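Local coordinates for surface protein SPB1 (Streptococcus agalactiae, PDB 4UZG) that forms the repeating backbone subunit of the group B streptococcus pilus 2b, probably polymerised through sortase-made isopeptide links, at residues Q8-V13 with G230-T235; A26-G31 with D113-K118; K34-V39 with P153-D158; A135-A140 with D168-I173. All coordinates share one frame; numbering follows the deposited sequence.

Interaction 1. Residues Q8-V13 with G230-T235. With EDO (1,2-ethanediol), chain B.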
loop_
_atom_site.group_PDB
_atom_site.type_symbol
_atom_site.label_atom_id
_atom_site.label_comp_id
_atom_site.label_asym_id
_atom_site.label_seq_id
_atom_site.Cartn_x
_atom_site.Cartn_y
_atom_site.Cartn_z
ATOM N N GLN A 8 2.620 7.003 1.492
ATOM C CA GLN A 8 2.177 6.776 2.873
ATOM C C GLN A 8 2.914 5.594 3.451
ATOM O O GLN A 8 3.241 4.633 2.741
ATOM C CB GLN A 8 0.671 6.480 2.939
ATOM C CG GLN A 8 -0.186 7.646 2.439
ATOM C CD GLN A 8 -0.322 8.749 3.465
ATOM O OE1 GLN A 8 -0.942 8.556 4.484
ATOM N NE2 GLN A 8 0.264 9.908 3.203
ATOM N N LYS A 9 3.106 5.602 4.768
ATOM C CA LYS A 9 3.744 4.497 5.457
ATOM C C LYS A 9 2.894 3.223 5.446
ATOM O O LYS A 9 3.425 2.115 5.434
ATOM C CB LYS A 9 4.067 4.894 6.900
ATOM C CG LYS A 9 5.107 5.982 7.024
ATOM C CD LYS A 9 5.326 6.387 8.494
ATOM C CE LYS A 9 4.075 7.041 9.148
ATOM N NZ LYS A 9 3.718 8.401 8.612
ATOM N N THR A 10 1.573 3.388 5.495
ATOM C CA THR A 10 0.623 2.276 5.440
ATOM C C THR A 10 -0.615 2.725 4.705
ATOM O O THR A 10 -0.865 3.927 4.529
ATOM C CB THR A 10 0.215 1.766 6.842
ATOM O OG1 THR A 10 -0.484 2.798 7.528
ATOM C CG2 THR A 10 1.389 1.319 7.661
ATOM N N TYR A 11 -1.417 1.743 4.311
ATOM C CA TYR A 11 -2.636 1.943 3.545
ATOM C C TYR A 11 -3.710 0.993 4.034
ATOM O O TYR A 11 -3.413 -0.039 4.623
ATOM C CB TYR A 11 -2.391 1.627 2.061
ATOM C CG TYR A 11 -1.381 2.523 1.400
ATOM C CD1 TYR A 11 -1.760 3.718 0.816
ATOM C CD2 TYR A 11 -0.039 2.179 1.356
ATOM C CE1 TYR A 11 -0.818 4.552 0.216
ATOM C CE2 TYR A 11 0.906 3.000 0.752
ATOM C CZ TYR A 11 0.517 4.182 0.194
ATOM O OH TYR A 11 1.488 4.961 -0.389
ATOM N N SER A 12 -4.955 1.323 3.746
ATOM C CA SER A 12 -6.048 0.356 3.794
ATOM C C SER A 12 -6.261 -0.231 2.408
ATOM O O SER A 12 -6.057 0.427 1.385
ATOM C CB SER A 12 -7.362 0.990 4.253
ATOM O OG SER A 12 -7.319 1.298 5.628
ATOM N N VAL A 13 -6.701 -1.493 2.377
ATOM C CA VAL A 13 -7.127 -2.125 1.141
ATOM C C VAL A 13 -8.133 -1.223 0.427
ATOM O O VAL A 13 -9.048 -0.675 1.046
ATOM C CB VAL A 13 -7.661 -3.536 1.444
ATOM C CG1 VAL A 13 -8.432 -4.106 0.266
ATOM C CG2 VAL A 13 -6.501 -4.454 1.830
ATOM N N GLY A 230 -6.165 -5.606 6.601
ATOM C CA GLY A 230 -6.052 -4.641 5.526
ATOM C C GLY A 230 -6.348 -3.194 5.884
ATOM O O GLY A 230 -6.943 -2.478 5.078
ATOM N N LEU A 231 -5.911 -2.756 7.059
ATOM C CA LEU A 231 -6.220 -1.428 7.578
ATOM C C LEU A 231 -4.947 -0.576 7.697
ATOM O O LEU A 231 -3.891 -1.022 8.126
ATOM C CB LEU A 231 -6.824 -1.536 8.984
ATOM C CG LEU A 231 -8.186 -2.215 9.052
ATOM C CD1 LEU A 231 -8.522 -2.541 10.487
ATOM C CD2 LEU A 231 -9.244 -1.338 8.437
ATOM N N LYS A 232 -5.118 0.701 7.404
ATOM C CA LYS A 232 -4.122 1.722 7.605
ATOM C C LYS A 232 -3.824 1.884 9.096
ATOM O O LYS A 232 -4.698 1.673 9.948
ATOM C CB LYS A 232 -4.689 3.042 7.014
ATOM C CG LYS A 232 -3.687 4.174 6.895
ATOM C CD LYS A 232 -4.331 5.377 6.207
ATOM C CE LYS A 232 -3.387 6.543 5.988
ATOM N NZ LYS A 232 -2.388 6.248 4.906
ATOM N N GLU A 233 -2.626 2.319 9.441
ATOM C CA GLU A 233 -2.326 2.679 10.814
ATOM C C GLU A 233 -3.322 3.720 11.312
ATOM O O GLU A 233 -3.839 4.532 10.538
ATOM C CB GLU A 233 -0.911 3.231 10.922
ATOM C CG GLU A 233 -0.772 4.580 10.287
ATOM C CD GLU A 233 0.672 4.920 9.991
ATOM O OE1 GLU A 233 1.136 4.588 8.881
ATOM O OE2 GLU A 233 1.327 5.514 10.871
ATOM N N GLY A 234 -3.547 3.723 12.619
ATOM C CA GLY A 234 -4.435 4.691 13.236
ATOM C C GLY A 234 -5.060 4.134 14.491
ATOM O O GLY A 234 -4.670 3.098 15.007
ATOM N N THR A 235 -6.038 4.883 14.965
ATOM C CA THR A 235 -6.759 4.537 16.190
ATOM C C THR A 235 -8.176 4.109 15.820
ATOM O O THR A 235 -8.890 4.853 15.153
ATOM C CB THR A 235 -6.823 5.731 17.155
ATOM O OG1 THR A 235 -5.501 6.175 17.434
ATOM C CG2 THR A 235 -7.507 5.334 18.459
HETATM C C1 EDO B . -7.368 7.164 12.115
HETATM O O1 EDO B . -6.797 7.087 13.402
HETATM C C2 EDO B . -8.063 5.854 11.795
HETATM O O2 EDO B . -9.187 5.654 12.625
HETATM O O HOH W 1 0.063 6.005 6.971
#
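Lys232 reaches over residues 8-13, and almost every atom of its side chain finds a partner there. CB rests against Ser12 OG, the atom that also accepts a hydrogen bond from Lys232 N (2.9 Å between N and OG). CG lies 3.5 Å from Thr10 OG1, and CD passes Thr10 O at 4.1 Å, a looser approach. CE comes within 3.5 Å of Gln8 OE1, and the last torsion bends the otherwise extended chain (chi4 72°) to place NZ. There NZ donates to Gln8 OE1, in the amide plane and on a lone pair, and to Thr10 O, both at 2.8 Å; a water is its third acceptor. A long, flexible amine suits this span, since it can reach across and still donate three times. Threonine suits position 10 because its hydroxyl works both ways: Thr10 OG1 accepts from Glu233 N (172° at the hydrogen) and donates to Glu233 OE1 at 2.8 Å. Glycine suits position 230, where phi is 114° and Val13 CG2 packs 3.7 Å from Gly230 CA; Gly230 O takes the Val13 N-H. The loop of residues 8-13 runs between strands 4-6 and 16-26 of the ten-stranded sheet, whereas residues 230-235 link strands 225-231 and 234-240 of the prealbumin-like domain; there Gly230 and Leu231 both pair with Gly169 in a G1 beta bulge.

Interaction 2. Residues A26-G31 with D113-K118; sequences AVNYHG and DDFFYK
Asn28 lies flat on the ring of Phe115, its amide plane only 1° from the ring plane. Asn28 CB sits over the middle of that face, 3.5 Å from the centroid of the Phe115 ring, in a CH-pi contact, while Asn28 ND2 overlies the CG end of the ring. From this stacked position Asn28 ND2 donates a nearly straight hydrogen bond to Tyr117 O (3.0 Å), in the plane of its own amide. Asparagine therefore combines a flat surface for the aromatic ring with an N-H for the backbone. Its first torsion sets CG anti to the carbonyl carbon (chi1 -71°), over the Phe115 ring. Phe115 also has an aromatic neighbour: its edge points to the face of Tyr29 in an offset edge-to-face pair, the planes at 72° and the Tyr29 and Phe115 centroids 5.3 Å apart. In return Tyr29 OH lies in the Phe115 plane, 3.5 Å from Phe115 CE2. These residues lie at one end of the elongated molecule. Residues 26-31 leave strand 16-26 and enter the small hairpin of strands 29-30 and 33-34; residues 113-118, which follow the unmodelled residues 104-112, lead into strand 121-131, the sheet neighbour of 16-26. Further out, a water accepts from Tyr117 N (2.8 Å to the water oxygen) and lies 2.9 Å from Asn28 OD1, to which it can donate; Trp97 NE1 adds a weak bond to the same Asn28 OD1. Lys34 meets the Phe115 ring in a cation-pi contact and also forms salt bridges to Asp113 and Asp114.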
loop_
_atom_site.group_PDB
_atom_site.type_symbol
_atom_site.label_atom_id
_atom_site.label_comp_id
_atom_site.label_asym_id
_atom_site.label_seq_id
_atom_site.Cartn_x
_atom_site.Cartn_y
_atom_site.Cartn_z
ATOM N N ALA A 26 21.192 11.099 -14.724
ATOM C CA ALA A 26 20.952 10.968 -16.154
ATOM C C ALA A 26 21.793 11.976 -16.928
ATOM O O ALA A 26 21.524 13.177 -16.892
ATOM C CB ALA A 26 19.492 11.125 -16.446
ATOM N N VAL A 27 22.829 11.462 -17.595
ATOM C CA VAL A 27 23.768 12.260 -18.376
ATOM C C VAL A 27 23.872 11.697 -19.794
ATOM O O VAL A 27 23.247 10.697 -20.149
ATOM C CB VAL A 27 25.166 12.327 -17.712
ATOM C CG1 VAL A 27 25.092 13.049 -16.375
ATOM C CG2 VAL A 27 25.758 10.936 -17.565
ATOM N N ASN A 28 24.678 12.348 -20.624
ATOM C CA ASN A 28 24.709 12.066 -22.045
ATOM C C ASN A 28 25.700 10.976 -22.471
ATOM O O ASN A 28 25.604 10.490 -23.587
ATOM C CB ASN A 28 24.951 13.365 -22.785
ATOM C CG ASN A 28 23.738 14.294 -22.728
ATOM O OD1 ASN A 28 22.629 13.854 -22.437
ATOM N ND2 ASN A 28 23.937 15.567 -23.031
ATOM N N TYR A 29 26.604 10.572 -21.576
ATOM C CA TYR A 29 27.548 9.471 -21.836
ATOM C C TYR A 29 27.560 8.445 -20.701
ATOM O O TYR A 29 27.395 8.786 -19.536
ATOM C CB TYR A 29 28.974 9.998 -22.066
ATOM C CG TYR A 29 29.052 10.800 -23.327
ATOM C CD1 TYR A 29 29.291 10.188 -24.554
ATOM C CD2 TYR A 29 28.832 12.162 -23.312
ATOM C CE1 TYR A 29 29.338 10.926 -25.728
ATOM C CE2 TYR A 29 28.871 12.905 -24.477
ATOM C CZ TYR A 29 29.112 12.280 -25.679
ATOM O OH TYR A 29 29.151 13.035 -26.826
ATOM N N HIS A 30 27.767 7.182 -21.071
ATOM C CA HIS A 30 27.868 6.074 -20.122
ATOM C C HIS A 30 29.061 5.241 -20.553
ATOM O O HIS A 30 29.013 4.580 -21.592
ATOM C CB HIS A 30 26.576 5.249 -20.149
ATOM C CG HIS A 30 26.614 4.023 -19.290
ATOM N ND1 HIS A 30 26.442 2.754 -19.800
ATOM C CD2 HIS A 30 26.788 3.872 -17.956
ATOM C CE1 HIS A 30 26.517 1.873 -18.818
ATOM N NE2 HIS A 30 26.728 2.525 -17.688
ATOM N N GLY A 31 30.139 5.289 -19.774
ATOM C CA GLY A 31 31.395 4.748 -20.233
ATOM C C GLY A 31 31.808 5.750 -21.292
ATOM O O GLY A 31 31.710 6.969 -21.079
ATOM N N ASP A 113 26.772 17.274 -30.488
ATOM C CA ASP A 113 25.995 16.103 -30.876
ATOM C C ASP A 113 24.500 16.456 -30.859
ATOM O O ASP A 113 24.157 17.641 -30.821
ATOM C CB ASP A 113 26.334 14.955 -29.932
ATOM C CG ASP A 113 26.298 13.599 -30.610
ATOM O OD1 ASP A 113 25.431 13.360 -31.479
ATOM O OD2 ASP A 113 27.134 12.753 -30.242
ATOM N N ASP A 114 23.623 15.457 -30.911
ATOM C CA ASP A 114 22.191 15.709 -31.069
ATOM C C ASP A 114 21.372 15.301 -29.847
ATOM O O ASP A 114 20.214 14.910 -29.968
ATOM C CB ASP A 114 21.667 15.046 -32.352
ATOM C CG ASP A 114 21.927 13.557 -32.407
ATOM O OD1 ASP A 114 22.182 12.944 -31.352
ATOM O OD2 ASP A 114 21.845 13.003 -33.526
ATOM N N PHE A 115 21.994 15.424 -28.685
ATOM C CA PHE A 115 21.310 15.214 -27.413
ATOM C C PHE A 115 20.167 16.192 -27.204
ATOM O O PHE A 115 20.265 17.374 -27.571
ATOM C CB PHE A 115 22.309 15.383 -26.268
ATOM C CG PHE A 115 23.412 14.369 -26.278
ATOM C CD1 PHE A 115 23.139 13.039 -25.994
ATOM C CD2 PHE A 115 24.724 14.724 -26.573
ATOM C CE1 PHE A 115 24.138 12.094 -25.992
ATOM C CE2 PHE A 115 25.730 13.770 -26.580
ATOM C CZ PHE A 115 25.440 12.462 -26.292
ATOM N N PHE A 116 19.102 15.727 -26.556
ATOM C CA PHE A 116 17.963 16.578 -26.238
ATOM C C PHE A 116 18.144 17.394 -24.969
ATOM O O PHE A 116 17.562 18.475 -24.840
ATOM C CB PHE A 116 16.684 15.759 -26.088
ATOM C CG PHE A 116 16.346 14.905 -27.286
ATOM C CD1 PHE A 116 16.606 15.325 -28.579
ATOM C CD2 PHE A 116 15.754 13.668 -27.095
ATOM C CE1 PHE A 116 16.277 14.519 -29.646
ATOM C CE2 PHE A 116 15.417 12.855 -28.151
ATOM C CZ PHE A 116 15.670 13.275 -29.444
ATOM N N TYR A 117 18.926 16.869 -24.027
ATOM C CA TYR A 117 19.037 17.412 -22.688
ATOM C C TYR A 117 20.507 17.675 -22.410
ATOM O O TYR A 117 21.408 17.131 -23.078
ATOM C CB TYR A 117 18.415 16.439 -21.676
ATOM C CG TYR A 117 17.023 16.008 -22.115
ATOM C CD1 TYR A 117 15.981 16.925 -22.215
ATOM C CD2 TYR A 117 16.766 14.699 -22.517
ATOM C CE1 TYR A 117 14.713 16.551 -22.688
ATOM C CE2 TYR A 117 15.495 14.307 -22.970
ATOM C CZ TYR A 117 14.485 15.253 -23.062
ATOM O OH TYR A 117 13.229 14.926 -23.528
ATOM N N LYS A 118 20.765 18.559 -21.471
ATOM C CA LYS A 118 22.139 18.890 -21.145
ATOM C C LYS A 118 22.364 18.802 -19.656
ATOM O O LYS A 118 21.421 18.867 -18.840
ATOM C CB LYS A 118 22.545 20.249 -21.706
ATOM C CG LYS A 118 21.629 21.363 -21.321
ATOM C CD LYS A 118 22.053 22.694 -21.937
ATOM C CE LYS A 118 21.226 23.845 -21.367
ATOM N NZ LYS A 118 21.687 25.177 -21.849
HETATM O O HOH W 2 20.156 14.372 -23.829
#

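Interaction 3. Residues K34-V39 with P153-D158. With CA (calcium ion), chain F.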
loop_
_atom_site.group_PDB
_atom_site.type_symbol
_atom_site.label_atom_id
_atom_site.label_comp_id
_atom_site.label_asym_id
_atom_site.label_seq_id
_atom_site.Cartn_x
_atom_site.Cartn_y
_atom_site.Cartn_z
ATOM N N LYS A 34 27.783 7.020 -26.181
ATOM C CA LYS A 34 26.710 7.989 -26.225
ATOM C C LYS A 34 25.433 7.353 -25.671
ATOM O O LYS A 34 25.086 6.223 -26.052
ATOM C CB LYS A 34 26.502 8.382 -27.682
ATOM C CG LYS A 34 25.294 9.190 -27.960
ATOM C CD LYS A 34 25.261 9.642 -29.394
ATOM C CE LYS A 34 24.064 10.508 -29.669
ATOM N NZ LYS A 34 23.989 10.962 -31.081
ATOM N N VAL A 35 24.738 8.069 -24.783
ATOM C CA VAL A 35 23.443 7.617 -24.294
ATOM C C VAL A 35 22.352 8.142 -25.213
ATOM O O VAL A 35 22.157 9.355 -25.356
ATOM C CB VAL A 35 23.177 8.082 -22.858
ATOM C CG1 VAL A 35 21.784 7.634 -22.418
ATOM C CG2 VAL A 35 24.244 7.521 -21.922
ATOM N N TYR A 36 21.613 7.211 -25.803
ATOM C CA TYR A 36 20.513 7.570 -26.700
ATOM C C TYR A 36 19.130 7.267 -26.097
ATOM O O TYR A 36 18.122 7.682 -26.674
ATOM C CB TYR A 36 20.671 6.914 -28.083
ATOM C CG TYR A 36 20.756 5.416 -28.019
ATOM C CD1 TYR A 36 19.610 4.647 -27.946
ATOM C CD2 TYR A 36 21.988 4.770 -27.981
ATOM C CE1 TYR A 36 19.690 3.270 -27.879
ATOM C CE2 TYR A 36 22.076 3.389 -27.922
ATOM C CZ TYR A 36 20.916 2.655 -27.840
ATOM O OH TYR A 36 20.938 1.278 -27.765
ATOM N N GLN A 37 19.068 6.593 -24.946
ATOM C CA GLN A 37 17.803 6.394 -24.247
ATOM C C GLN A 37 18.058 6.010 -22.814
ATOM O O GLN A 37 19.128 5.502 -22.492
ATOM C CB GLN A 37 16.967 5.304 -24.927
ATOM C CG GLN A 37 17.590 3.927 -24.860
ATOM C CD GLN A 37 16.811 2.882 -25.627
ATOM O OE1 GLN A 37 16.045 3.203 -26.537
ATOM N NE2 GLN A 37 17.024 1.629 -25.284
ATOM N N TYR A 38 17.047 6.229 -21.978
ATOM C CA TYR A 38 16.959 5.596 -20.663
ATOM C C TYR A 38 15.706 4.738 -20.642
ATOM O O TYR A 38 14.652 5.164 -21.110
ATOM C CB TYR A 38 16.935 6.634 -19.508
ATOM C CG TYR A 38 18.291 7.204 -19.244
ATOM C CD1 TYR A 38 19.189 6.558 -18.411
ATOM C CD2 TYR A 38 18.702 8.370 -19.873
ATOM C CE1 TYR A 38 20.470 7.056 -18.226
ATOM C CE2 TYR A 38 19.970 8.880 -19.676
ATOM C CZ TYR A 38 20.869 8.209 -18.885
ATOM O OH TYR A 38 22.152 8.680 -18.701
ATOM N N VAL A 39 15.824 3.547 -20.073
ATOM C CA VAL A 39 14.715 2.595 -19.996
ATOM C C VAL A 39 14.374 2.340 -18.535
ATOM O O VAL A 39 15.235 1.913 -17.750
ATOM C CB VAL A 39 15.088 1.272 -20.668
ATOM C CG1 VAL A 39 13.896 0.327 -20.631
ATOM C CG2 VAL A 39 15.577 1.487 -22.106
ATOM N N PRO A 153 20.690 2.927 -18.974
ATOM C CA PRO A 153 20.939 3.568 -20.270
ATOM C C PRO A 153 20.919 2.539 -21.374
ATOM O O PRO A 153 21.284 1.381 -21.153
ATOM C CB PRO A 153 22.334 4.148 -20.080
ATOM C CG PRO A 153 23.005 3.146 -19.167
ATOM C CD PRO A 153 21.922 2.680 -18.216
ATOM N N ASN A 154 20.583 2.996 -22.574
ATOM C CA ASN A 154 20.759 2.210 -23.795
ATOM C C ASN A 154 20.165 0.817 -23.611
ATOM O O ASN A 154 18.981 0.721 -23.279
ATOM C CB ASN A 154 22.223 2.255 -24.237
ATOM C CG ASN A 154 22.635 3.655 -24.620
ATOM O OD1 ASN A 154 21.806 4.557 -24.738
ATOM N ND2 ASN A 154 23.933 3.843 -24.856
ATOM N N THR A 155 20.938 -0.246 -23.843
ATOM C CA THR A 155 20.390 -1.593 -23.735
ATOM C C THR A 155 20.955 -2.377 -22.555
ATOM O O THR A 155 20.823 -3.596 -22.479
ATOM C CB THR A 155 20.579 -2.388 -25.014
ATOM O OG1 THR A 155 21.973 -2.488 -25.311
ATOM C CG2 THR A 155 19.861 -1.723 -26.169
ATOM N N SER A 156 21.544 -1.692 -21.593
ATOM C CA SER A 156 22.015 -2.389 -20.416
ATOM C C SER A 156 20.864 -2.923 -19.575
ATOM O O SER A 156 19.798 -2.343 -19.543
ATOM C CB SER A 156 22.852 -1.467 -19.553
ATOM O OG SER A 156 23.342 -2.202 -18.443
ATOM N N ASN A 157 21.093 -4.037 -18.880
ATOM C CA ASN A 157 20.160 -4.523 -17.861
ATOM C C ASN A 157 20.874 -4.740 -16.514
ATOM O O ASN A 157 20.392 -5.510 -15.684
ATOM C CB ASN A 157 19.406 -5.803 -18.284
ATOM C CG ASN A 157 20.278 -7.032 -18.270
ATOM O OD1 ASN A 157 21.497 -6.922 -18.343
ATOM N ND2 ASN A 157 19.669 -8.216 -18.168
ATOM N N ASP A 158 21.990 -4.046 -16.283
ATOM C CA ASP A 158 22.788 -4.286 -15.095
ATOM C C ASP A 158 22.321 -3.539 -13.842
ATOM O O ASP A 158 22.762 -3.851 -12.741
ATOM C CB ASP A 158 24.246 -3.922 -15.337
ATOM C CG ASP A 158 24.947 -4.829 -16.321
ATOM O OD1 ASP A 158 24.372 -5.754 -16.919
ATOM O OD2 ASP A 158 26.159 -4.616 -16.503
HETATM CA CA CA F . 23.665 -7.604 -18.243
HETATM O O HOH W 3 23.694 -5.567 -19.697
HETATM O O HOH W 4 23.663 -8.143 -20.644
#
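Asn154 occupies the second position of a type II' beta turn, where its positive phi of 50° is a value more often left to glycine, and its amide is stacked on the ring of Tyr36 with the planes 12° apart. Asn154 OD1 lies over one face of that ring, offset toward the rim. The same oxygen accepts from Tyr36 N at 2.9 Å, in the carbonyl plane and on a lone pair, and more weakly from Gln37 N (3.4 Å to Asn154 OD1). At the other end of the amide, Asn154 ND2 donates to Lys34 O (2.9 Å). With both ends gripped by backbone and one side covered by tyrosine, the amide can hardly rotate, and asparagine is apt because it offers an acceptor and a donor side by side. Tyr36 CG stands between its own N and carbonyl carbon (chi1 58°), which places CG on the side from which the ring meets the Asn154 amide. In the fold, strand 37-43 and strand 146-153 are antiparallel neighbours; Tyr38 and Pro153 form a non-hydrogen-bonded pair, and Tyr38 CE1 touches Pro153 CB at 3.9 Å. Proline suits this position, where no N-H is needed toward Tyr38. Just past this pair Asn154 N donates to Gln37 O (2.9 Å), and Gln37 NE2 reaches Asn154 O (2.9 Å) from above the carbonyl plane. Beyond the turn the loop becomes exposed and binds calcium through Asn157 OD1 (2.3 Å from the ion) and Asp158 OD1, with two waters also on the metal.

Interaction 4. Residues A135-A140 with D168-I173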
loop_
_atom_site.group_PDB
_atom_site.type_symbol
_atom_site.label_atom_id
_atom_site.label_comp_id
_atom_site.label_asym_id
_atom_site.label_seq_id
_atom_site.Cartn_x
_atom_site.Cartn_y
_atom_site.Cartn_z
ATOM N N ALA A 135 -2.838 -8.405 -0.478
ATOM C CA ALA A 135 -1.701 -7.864 0.241
ATOM C C ALA A 135 -1.579 -8.523 1.610
ATOM O O ALA A 135 -2.577 -8.810 2.279
ATOM C CB ALA A 135 -1.872 -6.383 0.411
ATOM N N LYS A 136 -0.352 -8.771 2.029
ATOM C CA LYS A 136 -0.104 -9.332 3.342
ATOM C C LYS A 136 0.130 -8.222 4.337
ATOM O O LYS A 136 0.820 -7.253 4.037
ATOM C CB LYS A 136 1.127 -10.230 3.299
ATOM C CG LYS A 136 1.061 -11.313 2.272
ATOM C CD LYS A 136 0.064 -12.358 2.629
ATOM C CE LYS A 136 0.317 -13.616 1.805
ATOM N NZ LYS A 136 -0.821 -14.567 1.873
ATOM N N PRO A 137 -0.363 -8.385 5.579
ATOM C CA PRO A 137 -0.189 -7.348 6.601
ATOM C C PRO A 137 1.137 -7.484 7.335
ATOM O O PRO A 137 1.789 -8.521 7.340
ATOM C CB PRO A 137 -1.379 -7.609 7.550
ATOM C CG PRO A 137 -1.535 -9.100 7.493
ATOM C CD PRO A 137 -1.289 -9.441 6.043
ATOM N N GLY A 138 1.503 -6.392 7.994
ATOM C CA GLY A 138 2.639 -6.393 8.896
ATOM C C GLY A 138 3.910 -5.783 8.338
ATOM O O GLY A 138 3.937 -5.250 7.218
ATOM N N SER A 139 4.963 -5.897 9.133
ATOM C CA SER A 139 6.212 -5.153 8.956
ATOM C C SER A 139 7.388 -6.013 8.481
ATOM O O SER A 139 8.492 -5.511 8.350
ATOM C CB SER A 139 6.575 -4.486 10.292
ATOM O OG SER A 139 5.533 -3.635 10.729
ATOM N N ALA A 140 7.154 -7.298 8.236
ATOM C CA ALA A 140 8.229 -8.224 7.881
ATOM C C ALA A 140 8.623 -8.098 6.412
ATOM O O ALA A 140 8.102 -7.268 5.675
ATOM C CB ALA A 140 7.793 -9.646 8.184
ATOM N N ASP A 168 0.183 -2.723 5.163
ATOM C CA ASP A 168 -1.081 -2.545 5.854
ATOM C C ASP A 168 -1.069 -3.333 7.161
ATOM O O ASP A 168 -0.103 -4.036 7.454
ATOM C CB ASP A 168 -2.295 -2.846 4.948
ATOM C CG ASP A 168 -2.467 -4.290 4.557
ATOM O OD1 ASP A 168 -1.894 -5.206 5.144
ATOM O OD2 ASP A 168 -3.291 -4.490 3.604
ATOM N N GLY A 169 -2.121 -3.161 7.953
ATOM C CA GLY A 169 -2.213 -3.748 9.270
ATOM C C GLY A 169 -3.396 -4.684 9.442
ATOM O O GLY A 169 -4.286 -4.774 8.592
ATOM N N GLN A 170 -3.367 -5.385 10.561
ATOM C CA GLN A 170 -4.383 -6.369 10.894
ATOM C C GLN A 170 -4.738 -6.295 12.374
ATOM O O GLN A 170 -3.835 -6.163 13.214
ATOM C CB GLN A 170 -3.861 -7.757 10.577
ATOM C CG GLN A 170 -4.785 -8.912 10.945
ATOM C CD GLN A 170 -4.152 -10.201 10.574
ATOM O OE1 GLN A 170 -3.386 -10.784 11.366
ATOM N NE2 GLN A 170 -4.409 -10.646 9.373
ATOM N N ILE A 171 -6.035 -6.383 12.660
ATOM C CA ILE A 171 -6.532 -6.447 14.026
ATOM C C ILE A 171 -7.165 -7.825 14.226
ATOM O O ILE A 171 -8.107 -8.196 13.519
ATOM C CB ILE A 171 -7.579 -5.356 14.298
ATOM C CG1 ILE A 171 -6.996 -3.954 14.058
ATOM C CG2 ILE A 171 -8.129 -5.485 15.719
ATOM C CD1 ILE A 171 -8.018 -2.822 14.147
ATOM N N THR A 172 -6.652 -8.574 15.194
ATOM C CA THR A 172 -7.212 -9.857 15.597
ATOM C C THR A 172 -7.867 -9.657 16.964
ATOM O O THR A 172 -7.178 -9.402 17.956
ATOM C CB THR A 172 -6.137 -10.937 15.665
ATOM O OG1 THR A 172 -5.523 -11.062 14.375
ATOM C CG2 THR A 172 -6.721 -12.286 16.076
ATOM N N ILE A 173 -9.196 -9.711 16.996
ATOM C CA ILE A 173 -9.974 -9.497 18.205
ATOM C C ILE A 173 -10.236 -10.829 18.874
ATOM O O ILE A 173 -10.712 -11.752 18.223
ATOM C CB ILE A 173 -11.332 -8.846 17.867
ATOM C CG1 ILE A 173 -11.178 -7.550 17.076
ATOM C CG2 ILE A 173 -12.134 -8.595 19.144
ATOM C CD1 ILE A 173 -12.479 -7.106 16.355
HETATM O O HOH W 5 -4.238 -6.908 3.433
HETATM O O HOH W 6 2.035 -4.989 5.081
#
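Gly138 and Asp168 share the one direct hydrogen bond of this contact: Gly138 N donates to Asp168 O at 2.9 Å, nearly straight (173° at the hydrogen). Glycine is at ease here because phi is 102°. Two waters widen the polar link. One donates to Ala135 O and to Asp168 OD2 (2.6 Å from the water oxygen); the other accepts from Asp168 N and sits among Lys136 O and Gly138 O. The first torsion of Asp168 (chi1 69°) sets CG between N and the carbonyl carbon; OD1 then meets Pro137 and OD2, through water, Ala135. The contact joins two domains: residues 135-140 lie in the loop between strands 121-131 and 146-153 of the large sheet, while Gly169 opens strand 169-177 of the prealbumin-like fold, the central strand between 225-231 and 273-279. Pro137 CA makes a CA-H...O contact with Asp168 O (3.4 Å) and approaches Asp168 OD1 closely, at 3.1 Å. Proline offers a compact hydrocarbon face, the N-H being supplied by Gly138. In van der Waals packing its ring crosses Gln170 obliquely, Pro137 CB against Gln170 CB at 3.9 Å and Pro137 CG against Gln170 NE2, the amide nitrogen that bonds to Thr229 OG1.

How the interactions relate
Interactions 1 and 4 lie near the middle of the chain and tie the ten-stranded sheet's domain to the prealbumin-like domain; they touch on neighbouring strands 225-231 and 169-177, and Tyr11 O also packs on Asp168 CB. Interactions 2 and 3 gather at the far end, their centres about 11 Å apart, joined by the Lys34 to Asp114 salt bridge and the bond between Tyr38 OH and Val27 O. Interaction 1 is buried and built from charged and hydroxyl groups, whereas interaction 4, partly buried, relies on water and a proline. Interaction 2, on the surface, is largely aromatic. Interaction 3, again partly buried, continues sheet pairing into a turn. Asparagine amides stack on rings in both 2 and 3.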